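Local coordinates for osmotically inducible protein OsmC (Psychrobacter arcticus, PDB 2PN2) that belongs to the OsmC family and probably takes part in osmotic-stress and detoxification responses, as its relatives that reduce organic peroxides do, at residues 63-68 / 104-109; 71-76 / 146-151; 75-80 / 86-91. One frame throughout, in Å; residues are numbered along the deposited sequence.

Contact 1: 63-68 / 104-109; sequences DLLATS and RRVSEV. With SO4 (sulfate ion), chain D.
Helix 61-83, the long helix of the OsmC fold, lies here against strand 105-114, the middle strand of a three-stranded sheet, and the small Ala66 allows a close approach: the CA atoms of Ala66 and Val109 come within 6.2 Å. The methyl of Ala66, CB, meets Val109 CG2 at 4.1 Å. With CG1 anti to its backbone N (chi1 177°), Val109 can set both branches against the helix, CG2 on the methyl and CG1 beside the Ala66 carbonyl oxygen. Three residues back along the strand, Val106 CG2 lies 4.3 Å from Leu65 CD2 in one of that leucine's two conformers, a loose touch. Val106 and Val109 can both face the helix because Ser107 and Glu108, paired with Val98, form a classic beta bulge between them. Arg104, just before the strand, stretches its chain to a sulfate, probably from the crystallisation liquor. Its NE donates to sulfate O4 at 3.0 Å, the anion lying at the edge of the guanidinium, while NH2 adds weaker bonds; the hydroxyls of Thr62 and Ser60 are also hydrogen-bonded to the ion. Between helix and strand the side chains meet through apolar groups without hydrogen bonds, so the contact probably rests on burial and shape, while Arg104 at its margin binds the sulfate.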
ATOM      1  N   ASP A  63       0.562  -2.630   6.861  1.00 38.72           N
ATOM      2  CA  ASP A  63      -0.780  -3.236   6.626  1.00 40.30           C
ATOM      3  C   ASP A  63      -1.314  -2.754   5.284  1.00 42.12           C
ATOM      4  O   ASP A  63      -1.863  -3.524   4.508  1.00 42.44           O
ATOM      5  CB  ASP A  63      -1.833  -2.860   7.688  1.00 42.15           C
ATOM      6  CG  ASP A  63      -1.557  -3.430   9.045  1.00 40.04           C
ATOM      7  OD1 ASP A  63      -0.814  -4.432   9.158  1.00 40.68           O
ATOM      8  OD2 ASP A  63      -2.084  -2.837  10.014  1.00 38.54           O
ATOM      9  N   LEU A  64      -1.127  -1.465   5.016  1.00 42.45           N
ATOM     10  CA  LEU A  64      -1.580  -0.862   3.759  1.00 42.95           C
ATOM     11  C   LEU A  64      -0.886  -1.511   2.551  1.00 41.18           C
ATOM     12  O   LEU A  64      -1.544  -1.828   1.554  1.00 38.02           O
ATOM     13  CB  LEU A  64      -1.349   0.656   3.813  1.00 43.68           C
ATOM     14  CG  LEU A  64      -2.204   1.577   2.969  1.00 54.57           C
ATOM     15  CD1 LEU A  64      -3.659   1.400   3.380  1.00 49.52           C
ATOM     16  CD2 LEU A  64      -1.750   3.011   3.232  1.00 48.98           C
ATOM     17  N   LEU A  65       0.426  -1.735   2.647  1.00 40.54           N
ATOM     18  CA  LEU A  65       1.172  -2.402   1.573  0.50 40.01           C
ATOM     19  C   LEU A  65       0.647  -3.825   1.357  1.00 39.12           C
ATOM     20  O   LEU A  65       0.432  -4.237   0.227  1.00 39.14           O
ATOM     21  CB  LEU A  65       2.664  -2.466   1.903  0.50 39.01           C
ATOM     22  CG  LEU A  65       3.622  -2.998   0.840  0.50 39.30           C
ATOM     23  CD1 LEU A  65       3.691  -2.005  -0.278  0.50 30.76           C
ATOM     24  CD2 LEU A  65       5.012  -3.253   1.444  0.50 38.75           C
ATOM     25  N   ALA A  66       0.484  -4.577   2.446  1.00 38.44           N
ATOM     26  CA  ALA A  66      -0.018  -5.995   2.362  1.00 39.44           C
ATOM     27  C   ALA A  66      -1.389  -6.011   1.700  1.00 40.33           C
ATOM     28  O   ALA A  66      -1.628  -6.778   0.756  1.00 36.04           O
ATOM     29  CB  ALA A  66      -0.074  -6.668   3.759  1.00 39.75           C
ATOM     30  N   THR A  67      -2.260  -5.104   2.141  1.00 42.06           N
ATOM     31  CA  THR A  67      -3.615  -4.994   1.573  1.00 41.95           C
ATOM     32  C   THR A  67      -3.650  -4.580   0.091  1.00 41.46           C
ATOM     33  O   THR A  67      -4.494  -5.071  -0.659  1.00 42.17           O
ATOM     34  CB  THR A  67      -4.491  -4.060   2.432  1.00 44.62           C
ATOM     35  OG1 THR A  67      -4.375  -4.472   3.796  1.00 45.66           O
ATOM     36  CG2 THR A  67      -5.959  -4.097   1.980  1.00 39.99           C
ATOM     37  N   SER A  68      -2.751  -3.687  -0.321  1.00 42.30           N
ATOM     38  CA  SER A  68      -2.651  -3.254  -1.725  1.00 40.13           C
ATOM     39  C   SER A  68      -2.370  -4.432  -2.666  1.00 40.13           C
ATOM     40  O   SER A  68      -2.904  -4.451  -3.763  1.00 42.04           O
ATOM     41  CB  SER A  68      -1.603  -2.134  -1.933  1.00 43.76           C
ATOM     42  OG  SER A  68      -0.278  -2.615  -1.898  1.00 42.92           O
ATOM     43  N   ARG A 104      13.211  -4.117  10.375  1.00 38.47           N
ATOM     44  CA  ARG A 104      11.775  -4.386  10.322  1.00 39.71           C
ATOM     45  C   ARG A 104      11.288  -4.232   8.862  1.00 39.97           C
ATOM     46  O   ARG A 104      11.555  -3.216   8.222  1.00 37.76           O
ATOM     47  CB  ARG A 104      10.979  -3.455  11.255  1.00 39.46           C
ATOM     48  CG  ARG A 104       9.445  -3.675  11.199  1.00 42.81           C
ATOM     49  CD  ARG A 104       8.705  -2.999  12.370  1.00 45.30           C
ATOM     50  NE  ARG A 104       7.242  -3.163  12.249  1.00 54.94           N
ATOM     51  CZ  ARG A 104       6.541  -4.251  12.603  1.00 51.98           C
ATOM     52  NH1 ARG A 104       7.121  -5.322  13.135  1.00 43.36           N
ATOM     53  NH2 ARG A 104       5.222  -4.263  12.423  1.00 54.94           N
ATOM     54  N   ARG A 105      10.607  -5.257   8.351  1.00 36.49           N
ATOM     55  CA  ARG A 105      10.110  -5.283   6.975  1.00 39.23           C
ATOM     56  C   ARG A 105       9.125  -6.445   6.857  1.00 38.14           C
ATOM     57  O   ARG A 105       9.110  -7.325   7.720  1.00 40.60           O
ATOM     58  CB  ARG A 105      11.278  -5.492   5.987  1.00 39.05           C
ATOM     59  CG  ARG A 105      11.995  -6.841   6.180  1.00 37.83           C
ATOM     60  CD  ARG A 105      13.290  -7.031   5.413  1.00 41.43           C
ATOM     61  NE  ARG A 105      13.693  -8.443   5.549  1.00 39.83           N
ATOM     62  CZ  ARG A 105      14.483  -8.952   6.502  1.00 45.80           C
ATOM     63  NH1 ARG A 105      15.022  -8.196   7.454  1.00 45.07           N
ATOM     64  NH2 ARG A 105      14.732 -10.264   6.500  1.00 43.69           N
ATOM     65  N   VAL A 106       8.343  -6.441   5.788  1.00 38.40           N
ATOM     66  CA  VAL A 106       7.394  -7.522   5.457  1.00 38.91           C
ATOM     67  C   VAL A 106       8.209  -8.683   4.870  1.00 39.87           C
ATOM     68  O   VAL A 106       9.085  -8.458   4.021  1.00 39.44           O
ATOM     69  CB  VAL A 106       6.336  -7.057   4.417  1.00 41.54           C
ATOM     70  CG1 VAL A 106       5.321  -8.194   4.079  1.00 37.79           C
ATOM     71  CG2 VAL A 106       5.577  -5.800   4.912  1.00 38.91           C
ATOM     72  N   SER A 107       7.956  -9.897   5.362  1.00 41.74           N
ATOM     73  CA  SER A 107       8.606 -11.133   4.875  1.00 41.21           C
ATOM     74  C   SER A 107       7.616 -12.055   4.134  1.00 40.91           C
ATOM     75  O   SER A 107       8.023 -12.803   3.246  1.00 37.22           O
ATOM     76  CB  SER A 107       9.269 -11.889   6.022  1.00 41.91           C
ATOM     77  OG  SER A 107       8.323 -12.305   7.011  1.00 45.94           O
ATOM     78  N   GLU A 108       6.342 -12.063   4.542  1.00 40.46           N
ATOM     79  CA  GLU A 108       5.330 -12.865   3.863  1.00 40.41           C
ATOM     80  C   GLU A 108       3.996 -12.132   3.840  1.00 39.96           C
ATOM     81  O   GLU A 108       3.693 -11.348   4.760  1.00 40.66           O
ATOM     82  CB  GLU A 108       5.137 -14.242   4.544  1.00 38.63           C
ATOM     83  CG  GLU A 108       6.419 -14.974   4.964  1.00 40.94           C
ATOM     84  CD  GLU A 108       6.176 -16.354   5.582  1.00 41.13           C
ATOM     85  OE1 GLU A 108       5.044 -16.876   5.533  1.00 42.83           O
ATOM     86  OE2 GLU A 108       7.148 -16.922   6.104  1.00 52.21           O
ATOM     87  N   VAL A 109       3.234 -12.342   2.766  1.00 37.87           N
ATOM     88  CA  VAL A 109       1.849 -11.867   2.691  1.00 38.73           C
ATOM     89  C   VAL A 109       1.021 -13.061   2.258  1.00 39.74           C
ATOM     90  O   VAL A 109       1.236 -13.606   1.147  1.00 39.47           O
ATOM     91  CB  VAL A 109       1.645 -10.700   1.718  1.00 38.60           C
ATOM     92  CG1 VAL A 109       0.172 -10.327   1.668  1.00 40.34           C
ATOM     93  CG2 VAL A 109       2.486  -9.491   2.117  1.00 39.70           C
TER
HETATM   94  S   SO4 D 139       4.307  -1.009  10.543  1.00 64.21           S
HETATM   95  O1  SO4 D 139       3.219  -1.963  10.774  1.00 68.33           O
HETATM   96  O2  SO4 D 139       3.964  -0.087   9.452  1.00 50.02           O
HETATM   97  O3  SO4 D 139       4.480  -0.240  11.772  1.00 70.05           O
HETATM   98  O4  SO4 D 139       5.540  -1.726  10.235  1.00 64.60           O

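Contact 2: 71-76 / 146-151; sequences SCMLTI and QKVIIH
Met73, built as selenomethionine with selenium in place of the natural sulfur, supplies every atom that segment 71-76 offers to segment 146-151. The apolar part is its meeting with Val148, tip to tip: SE lies 3.6 Å from Val148 CG2, and CE is 3.7 Å from the same methyl. An unbranched chain suits this place, since the backbones stand well apart, 9.7 Å between the CA atoms of Met73 and Val148. Met73 spans that gap by running extended beyond CG, with chi2 at -176° and chi3 at 179°. Val148, short and beta-branched, suits a strand and presents one methyl to the tip; Tyr128 and Leu132 of helix 121-132 also touch it, and Ala131 packs on Met73.

The second kind of contact joins an apolar group to a polar one. Met73 CE sits 3.7 Å from Gln146 OE1, where the two side chains cross obliquely. The amide's other end, NE2, donates a hydrogen bond to the carbonyl oxygen of Ala137, which helps fix the rotation of the group and leaves OE1 beside the methyl. Van der Waals contact by a long, flexible methionine chain therefore joins helix to strand, and the glutamine's hydrogen bonding is directed to a neighbouring loop.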
ATOM      1  N   SER A  71      -5.710  -6.220  -3.003  1.00 41.89           N
ATOM      2  CA  SER A  71      -6.575  -5.374  -3.860  1.00 39.36           C
ATOM      3  C   SER A  71      -6.188  -5.453  -5.328  1.00 39.19           C
ATOM      4  O   SER A  71      -7.059  -5.549  -6.200  1.00 37.70           O
ATOM      5  CB  SER A  71      -6.537  -3.916  -3.425  1.00 41.06           C
ATOM      6  OG  SER A  71      -7.290  -3.780  -2.252  1.00 40.55           O
ATOM      7  N   CYS A  72      -4.886  -5.438  -5.585  1.00 39.70           N
ATOM      8  CA  CYS A  72      -4.361  -5.529  -6.935  1.00 41.88           C
ATOM      9  C   CYS A  72      -4.729  -6.873  -7.578  1.00 39.39           C
ATOM     10  O   CYS A  72      -5.177  -6.913  -8.734  1.00 40.67           O
ATOM     11  CB  CYS A  72      -2.849  -5.334  -6.924  1.00 42.38           C
ATOM     12  SG  CYS A  72      -2.169  -5.216  -8.542  1.00 44.12           S
HETATM   13  N   MSE A  73      -4.582  -7.947  -6.800  1.00 40.08           N
HETATM   14  CA  MSE A  73      -4.916  -9.313  -7.239  1.00 40.72           C
HETATM   15  C   MSE A  73      -6.394  -9.472  -7.607  1.00 40.34           C
HETATM   16  O   MSE A  73      -6.700 -10.015  -8.670  1.00 40.16           O
HETATM   17  CB  MSE A  73      -4.543 -10.332  -6.169  1.00 36.42           C
HETATM   18  CG  MSE A  73      -3.073 -10.540  -6.074  1.00 37.47           C
HETATM   19 SE   MSE A  73      -2.589 -11.926  -4.789  0.75 43.47          SE
HETATM   20  CE  MSE A  73      -0.676 -11.845  -5.048  1.00 43.78           C
ATOM     21  N   LEU A  74      -7.285  -8.983  -6.731  1.00 40.56           N
ATOM     22  CA  LEU A  74      -8.722  -9.014  -6.996  1.00 39.73           C
ATOM     23  C   LEU A  74      -9.090  -8.170  -8.222  1.00 40.44           C
ATOM     24  O   LEU A  74      -9.965  -8.559  -8.991  1.00 38.02           O
ATOM     25  CB  LEU A  74      -9.543  -8.577  -5.779  1.00 39.64           C
ATOM     26  CG  LEU A  74      -9.582  -9.474  -4.534  1.00 42.68           C
ATOM     27  CD1 LEU A  74     -10.469  -8.826  -3.491  1.00 41.52           C
ATOM     28  CD2 LEU A  74     -10.093 -10.877  -4.859  1.00 41.72           C
ATOM     29  N   THR A  75      -8.403  -7.038  -8.410  1.00 41.77           N
ATOM     30  CA  THR A  75      -8.672  -6.119  -9.530  1.00 39.43           C
ATOM     31  C   THR A  75      -8.292  -6.769 -10.865  1.00 41.29           C
ATOM     32  O   THR A  75      -9.097  -6.755 -11.808  1.00 41.82           O
ATOM     33  CB  THR A  75      -7.949  -4.769  -9.334  1.00 38.26           C
ATOM     34  OG1 THR A  75      -8.357  -4.199  -8.076  1.00 39.93           O
ATOM     35  CG2 THR A  75      -8.263  -3.789 -10.476  1.00 32.05           C
ATOM     36  N   ILE A  76      -7.089  -7.342 -10.940  1.00 40.71           N
ATOM     37  CA  ILE A  76      -6.626  -8.022 -12.169  1.00 42.10           C
ATOM     38  C   ILE A  76      -7.440  -9.303 -12.428  1.00 39.95           C
ATOM     39  O   ILE A  76      -7.682  -9.632 -13.595  1.00 38.76           O
ATOM     40  CB  ILE A  76      -5.087  -8.264 -12.195  1.00 41.18           C
ATOM     41  CG1 ILE A  76      -4.614  -8.506 -13.630  1.00 46.52           C
ATOM     42  CG2 ILE A  76      -4.683  -9.392 -11.258  1.00 46.69           C
ATOM     43  CD1 ILE A  76      -3.125  -8.745 -13.771  1.00 50.21           C
ATOM     44  N   GLN A 146       4.714 -14.472  -1.342  1.00 42.73           N
ATOM     45  CA  GLN A 146       3.322 -14.123  -1.679  1.00 42.01           C
ATOM     46  C   GLN A 146       2.574 -15.456  -1.757  1.00 44.49           C
ATOM     47  O   GLN A 146       2.695 -16.178  -2.737  1.00 43.22           O
ATOM     48  CB  GLN A 146       3.253 -13.369  -3.000  1.00 43.12           C
ATOM     49  CG  GLN A 146       4.066 -12.081  -2.993  1.00 44.74           C
ATOM     50  CD  GLN A 146       3.995 -11.333  -4.296  1.00 51.68           C
ATOM     51  OE1 GLN A 146       2.937 -11.248  -4.928  1.00 45.69           O
ATOM     52  NE2 GLN A 146       5.120 -10.757  -4.698  1.00 45.90           N
ATOM     53  N   LYS A 147       1.874 -15.814  -0.682  1.00 44.67           N
ATOM     54  CA  LYS A 147       1.151 -17.088  -0.578  1.00 45.03           C
ATOM     55  C   LYS A 147      -0.329 -16.887  -0.851  1.00 45.39           C
ATOM     56  O   LYS A 147      -1.043 -16.349  -0.014  1.00 46.99           O
ATOM     57  CB  LYS A 147       1.348 -17.676   0.813  1.00 44.45           C
ATOM     58  CG  LYS A 147       0.769 -19.067   1.028  1.00 49.29           C
ATOM     59  CD  LYS A 147       1.036 -19.506   2.439  1.00 47.18           C
ATOM     60  CE  LYS A 147       0.471 -20.892   2.723  1.00 57.51           C
ATOM     61  NZ  LYS A 147       0.781 -21.340   4.115  1.00 56.31           N
ATOM     62  N   VAL A 148      -0.780 -17.349  -2.010  1.00 44.39           N
ATOM     63  CA  VAL A 148      -2.167 -17.237  -2.421  1.00 43.99           C
ATOM     64  C   VAL A 148      -2.848 -18.614  -2.377  1.00 44.51           C
ATOM     65  O   VAL A 148      -2.328 -19.579  -2.928  1.00 43.88           O
ATOM     66  CB  VAL A 148      -2.284 -16.617  -3.822  1.00 44.66           C
ATOM     67  CG1 VAL A 148      -3.749 -16.406  -4.189  1.00 45.87           C
ATOM     68  CG2 VAL A 148      -1.518 -15.286  -3.891  1.00 43.13           C
ATOM     69  N   ILE A 149      -3.974 -18.695  -1.671  1.00 44.42           N
ATOM     70  CA  ILE A 149      -4.806 -19.911  -1.619  1.00 47.81           C
ATOM     71  C   ILE A 149      -6.233 -19.508  -2.039  1.00 47.70           C
ATOM     72  O   ILE A 149      -6.699 -18.418  -1.669  1.00 44.15           O
ATOM     73  CB  ILE A 149      -4.741 -20.639  -0.239  1.00 47.75           C
ATOM     74  CG1 ILE A 149      -5.282 -19.781   0.916  1.00 51.47           C
ATOM     75  CG2 ILE A 149      -3.291 -21.063   0.074  1.00 53.96           C
ATOM     76  CD1 ILE A 149      -5.071 -20.397   2.341  1.00 51.67           C
ATOM     77  N   ILE A 150      -6.879 -20.353  -2.851  1.00 49.78           N
ATOM     78  CA  ILE A 150      -8.264 -20.153  -3.315  1.00 51.39           C
ATOM     79  C   ILE A 150      -9.191 -21.113  -2.563  1.00 53.41           C
ATOM     80  O   ILE A 150      -8.959 -22.306  -2.602  1.00 53.21           O
ATOM     81  CB  ILE A 150      -8.433 -20.445  -4.819  1.00 51.58           C
ATOM     82  CG1 ILE A 150      -7.576 -19.526  -5.678  1.00 52.28           C
ATOM     83  CG2 ILE A 150      -9.902 -20.258  -5.253  1.00 49.58           C
ATOM     84  CD1 ILE A 150      -7.557 -19.955  -7.125  1.00 47.69           C
ATOM     85  N   HIS A 151     -10.222 -20.601  -1.886  1.00 55.17           N
ATOM     86  CA  HIS A 151     -11.211 -21.444  -1.180  1.00 58.30           C
ATOM     87  C   HIS A 151     -12.534 -21.416  -1.940  1.00 59.04           C
ATOM     88  O   HIS A 151     -12.802 -20.494  -2.719  1.00 60.61           O
ATOM     89  CB  HIS A 151     -11.443 -20.988   0.268  1.00 59.73           C
ATOM     90  CG  HIS A 151     -10.193 -20.865   1.090  1.00 66.58           C
ATOM     91  ND1 HIS A 151     -10.019 -19.875   2.038  1.00 69.31           N
ATOM     92  CD2 HIS A 151      -9.043 -21.580   1.082  1.00 73.88           C
ATOM     93  CE1 HIS A 151      -8.830 -20.008   2.599  1.00 71.26           C
ATOM     94  NE2 HIS A 151      -8.215 -21.031   2.034  1.00 73.92           N
TER

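Contact 3: 75-80 / 86-91; sequences TIIGIK and IDIAGT
Ile77 and Gly78 of helix 61-83 receive the side chain of Ile88, which reaches in from the loop leading to strand 92-100. Before them on the helix, Thr75 faces away from the loop, and its OG1 donates back to the Ser71 carbonyl, a common way for a threonine to satisfy its hydroxyl within a helix. Ile77 then points toward the loop. Its CG2, anti to the backbone N with CG1 at chi1 -73°, touches Ile88 CD1 at 3.6 Å, and the two side chains cross at about a right angle. Gly78 follows with a bare backbone surface: its CA is 3.9 Å from the same CD1, and with no side chain here the isoleucine tip meets the backbone itself. The loop comes nearest at this point, with 7.1 Å between the CA atoms of Gly78 and Ile88.

Ile88 holds CG1 between its backbone N and carbonyl carbon (chi1 59°), which carries CD1 toward the helix. Around it the loop is internally braced. Asp87 OD1 accepts from Ala89 N at 2.9 Å in an Asx turn, a role suited to a short carboxylate. A type II turn runs from Ile88 to Thr91, with Gly90 taking the positive phi (89°) that glycine adopts readily. The Ile88 carbonyl oxygen is gripped twice by Thr91, by N at 3.1 Å and OG1 at 2.6 Å.

Ile77 also packs on Phe127 of helix 121-132 and Ile113 of strand 105-114, while Tyr27 of the second subunit covers Ile88 and Thr91.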
ATOM      1  N   THR A  75      -8.403  -7.038  -8.410  1.00 41.77           N
ATOM      2  CA  THR A  75      -8.672  -6.119  -9.530  1.00 39.43           C
ATOM      3  C   THR A  75      -8.292  -6.769 -10.865  1.00 41.29           C
ATOM      4  O   THR A  75      -9.097  -6.755 -11.808  1.00 41.82           O
ATOM      5  CB  THR A  75      -7.949  -4.769  -9.334  1.00 38.26           C
ATOM      6  OG1 THR A  75      -8.357  -4.199  -8.076  1.00 39.93           O
ATOM      7  CG2 THR A  75      -8.263  -3.789 -10.476  1.00 32.05           C
ATOM      8  N   ILE A  76      -7.089  -7.342 -10.940  1.00 40.71           N
ATOM      9  CA  ILE A  76      -6.626  -8.022 -12.169  1.00 42.10           C
ATOM     10  C   ILE A  76      -7.440  -9.303 -12.428  1.00 39.95           C
ATOM     11  O   ILE A  76      -7.682  -9.632 -13.595  1.00 38.76           O
ATOM     12  CB  ILE A  76      -5.087  -8.264 -12.195  1.00 41.18           C
ATOM     13  CG1 ILE A  76      -4.614  -8.506 -13.630  1.00 46.52           C
ATOM     14  CG2 ILE A  76      -4.683  -9.392 -11.258  1.00 46.69           C
ATOM     15  CD1 ILE A  76      -3.125  -8.745 -13.771  1.00 50.21           C
ATOM     16  N   ILE A  77      -7.865 -10.005 -11.360  1.00 39.68           N
ATOM     17  CA  ILE A  77      -8.814 -11.148 -11.500  1.00 38.96           C
ATOM     18  C   ILE A  77     -10.157 -10.641 -12.057  1.00 40.59           C
ATOM     19  O   ILE A  77     -10.738 -11.285 -12.931  1.00 38.11           O
ATOM     20  CB  ILE A  77      -9.020 -11.968 -10.174  1.00 38.68           C
ATOM     21  CG1 ILE A  77      -7.774 -12.808  -9.890  1.00 38.37           C
ATOM     22  CG2 ILE A  77     -10.238 -12.915 -10.287  1.00 38.88           C
ATOM     23  CD1 ILE A  77      -7.707 -13.390  -8.463  1.00 37.90           C
ATOM     24  N   GLY A  78     -10.619  -9.483 -11.574  1.00 38.79           N
ATOM     25  CA  GLY A  78     -11.854  -8.849 -12.082  1.00 39.70           C
ATOM     26  C   GLY A  78     -11.827  -8.537 -13.573  1.00 38.69           C
ATOM     27  O   GLY A  78     -12.825  -8.707 -14.257  1.00 39.75           O
ATOM     28  N   ILE A  79     -10.677  -8.084 -14.069  1.00 38.91           N
ATOM     29  CA  ILE A  79     -10.473  -7.827 -15.505  1.00 38.54           C
ATOM     30  C   ILE A  79     -10.602  -9.136 -16.277  1.00 38.38           C
ATOM     31  O   ILE A  79     -11.269  -9.183 -17.308  1.00 35.07           O
ATOM     32  CB  ILE A  79      -9.073  -7.204 -15.785  1.00 39.94           C
ATOM     33  CG1 ILE A  79      -8.999  -5.783 -15.216  1.00 42.05           C
ATOM     34  CG2 ILE A  79      -8.761  -7.194 -17.282  1.00 34.54           C
ATOM     35  CD1 ILE A  79      -7.654  -5.081 -15.436  1.00 43.41           C
ATOM     36  N   LYS A  80      -9.979 -10.190 -15.755  1.00 37.94           N
ATOM     37  CA  LYS A  80     -10.007 -11.520 -16.376  1.00 40.49           C
ATOM     38  C   LYS A  80     -11.409 -12.113 -16.306  1.00 40.81           C
ATOM     39  O   LYS A  80     -11.875 -12.689 -17.290  1.00 40.54           O
ATOM     40  CB  LYS A  80      -8.995 -12.487 -15.739  1.00 41.98           C
ATOM     41  CG  LYS A  80      -8.541 -13.562 -16.737  1.00 48.65           C
ATOM     42  CD  LYS A  80      -7.389 -13.030 -17.610  1.00 54.94           C
ATOM     43  CE  LYS A  80      -7.331 -13.673 -18.973  1.00 57.04           C
ATOM     44  NZ  LYS A  80      -7.329 -15.148 -18.932  1.00 61.57           N
ATOM     45  N   ILE A  86     -17.686 -13.872 -16.186  1.00 45.87           N
ATOM     46  CA  ILE A  86     -17.901 -14.510 -14.886  1.00 48.14           C
ATOM     47  C   ILE A  86     -18.078 -13.376 -13.865  1.00 48.92           C
ATOM     48  O   ILE A  86     -17.159 -12.563 -13.688  1.00 49.17           O
ATOM     49  CB  ILE A  86     -16.675 -15.378 -14.466  1.00 50.18           C
ATOM     50  CG1 ILE A  86     -16.386 -16.482 -15.502  1.00 47.76           C
ATOM     51  CG2 ILE A  86     -16.891 -16.008 -13.083  1.00 48.29           C
ATOM     52  CD1 ILE A  86     -15.054 -17.203 -15.251  1.00 49.67           C
ATOM     53  N   ASP A  87     -19.253 -13.309 -13.228  1.00 49.31           N
ATOM     54  CA  ASP A  87     -19.537 -12.316 -12.183  1.00 50.14           C
ATOM     55  C   ASP A  87     -18.888 -12.861 -10.915  1.00 49.63           C
ATOM     56  O   ASP A  87     -19.266 -13.940 -10.441  1.00 50.93           O
ATOM     57  CB  ASP A  87     -21.050 -12.111 -11.972  1.00 51.48           C
ATOM     58  CG  ASP A  87     -21.382 -10.934 -11.033  1.00 53.52           C
ATOM     59  OD1 ASP A  87     -20.539 -10.515 -10.210  1.00 58.78           O
ATOM     60  OD2 ASP A  87     -22.516 -10.418 -11.116  1.00 57.27           O
ATOM     61  N   ILE A  88     -17.914 -12.117 -10.391  1.00 46.83           N
ATOM     62  CA  ILE A  88     -17.217 -12.487  -9.160  1.00 44.91           C
ATOM     63  C   ILE A  88     -17.471 -11.502  -8.012  1.00 42.85           C
ATOM     64  O   ILE A  88     -16.726 -11.506  -7.041  1.00 42.40           O
ATOM     65  CB  ILE A  88     -15.675 -12.743  -9.396  1.00 45.76           C
ATOM     66  CG1 ILE A  88     -14.968 -11.515  -9.973  1.00 39.13           C
ATOM     67  CG2 ILE A  88     -15.497 -13.935 -10.308  1.00 46.05           C
ATOM     68  CD1 ILE A  88     -13.466 -11.502  -9.710  1.00 45.83           C
ATOM     69  N   ALA A  89     -18.541 -10.693  -8.087  1.00 41.63           N
ATOM     70  CA  ALA A  89     -18.874  -9.737  -7.004  1.00 40.88           C
ATOM     71  C   ALA A  89     -19.080 -10.513  -5.698  1.00 42.55           C
ATOM     72  O   ALA A  89     -19.605 -11.633  -5.703  1.00 41.80           O
ATOM     73  CB  ALA A  89     -20.119  -8.887  -7.350  1.00 40.50           C
ATOM     74  N   GLY A  90     -18.595  -9.955  -4.593  1.00 42.30           N
ATOM     75  CA  GLY A  90     -18.681 -10.626  -3.294  1.00 41.71           C
ATOM     76  C   GLY A  90     -17.497 -11.534  -2.985  1.00 41.07           C
ATOM     77  O   GLY A  90     -17.419 -12.071  -1.867  1.00 39.54           O
ATOM     78  N   THR A  91     -16.578 -11.713  -3.946  1.00 39.81           N
ATOM     79  CA  THR A  91     -15.335 -12.449  -3.718  1.00 40.95           C
ATOM     80  C   THR A  91     -14.583 -11.705  -2.608  1.00 43.37           C
ATOM     81  O   THR A  91     -14.641 -10.472  -2.537  1.00 45.13           O
ATOM     82  CB  THR A  91     -14.464 -12.542  -5.010  1.00 40.34           C
ATOM     83  OG1 THR A  91     -15.150 -13.342  -5.980  1.00 40.64           O
ATOM     84  CG2 THR A  91     -13.079 -13.198  -4.716  1.00 36.76           C
TER

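All three contacts draw on helix 61-83, in the order 1, 2, 3 from its beginning toward its end. Contacts 1 and 2 set it against neighbouring parallel strands, 105-114 and 145-150, of one mixed sheet; their centres are about 14 Å apart, and the Val109 oxygen probably accepts a hydrogen bond from Lys147 N. Contact 3 lies about 11 Å, centre to centre, from contact 2, shares Thr75 and Ile76 with it, and is nested inside the chain loop closed by contact 1, whereas contacts 1 and 2 interleave. The helix thus binds sheet and following loop into one unit, and the second subunit touches all three contacts, so the same helix also serves the dimer.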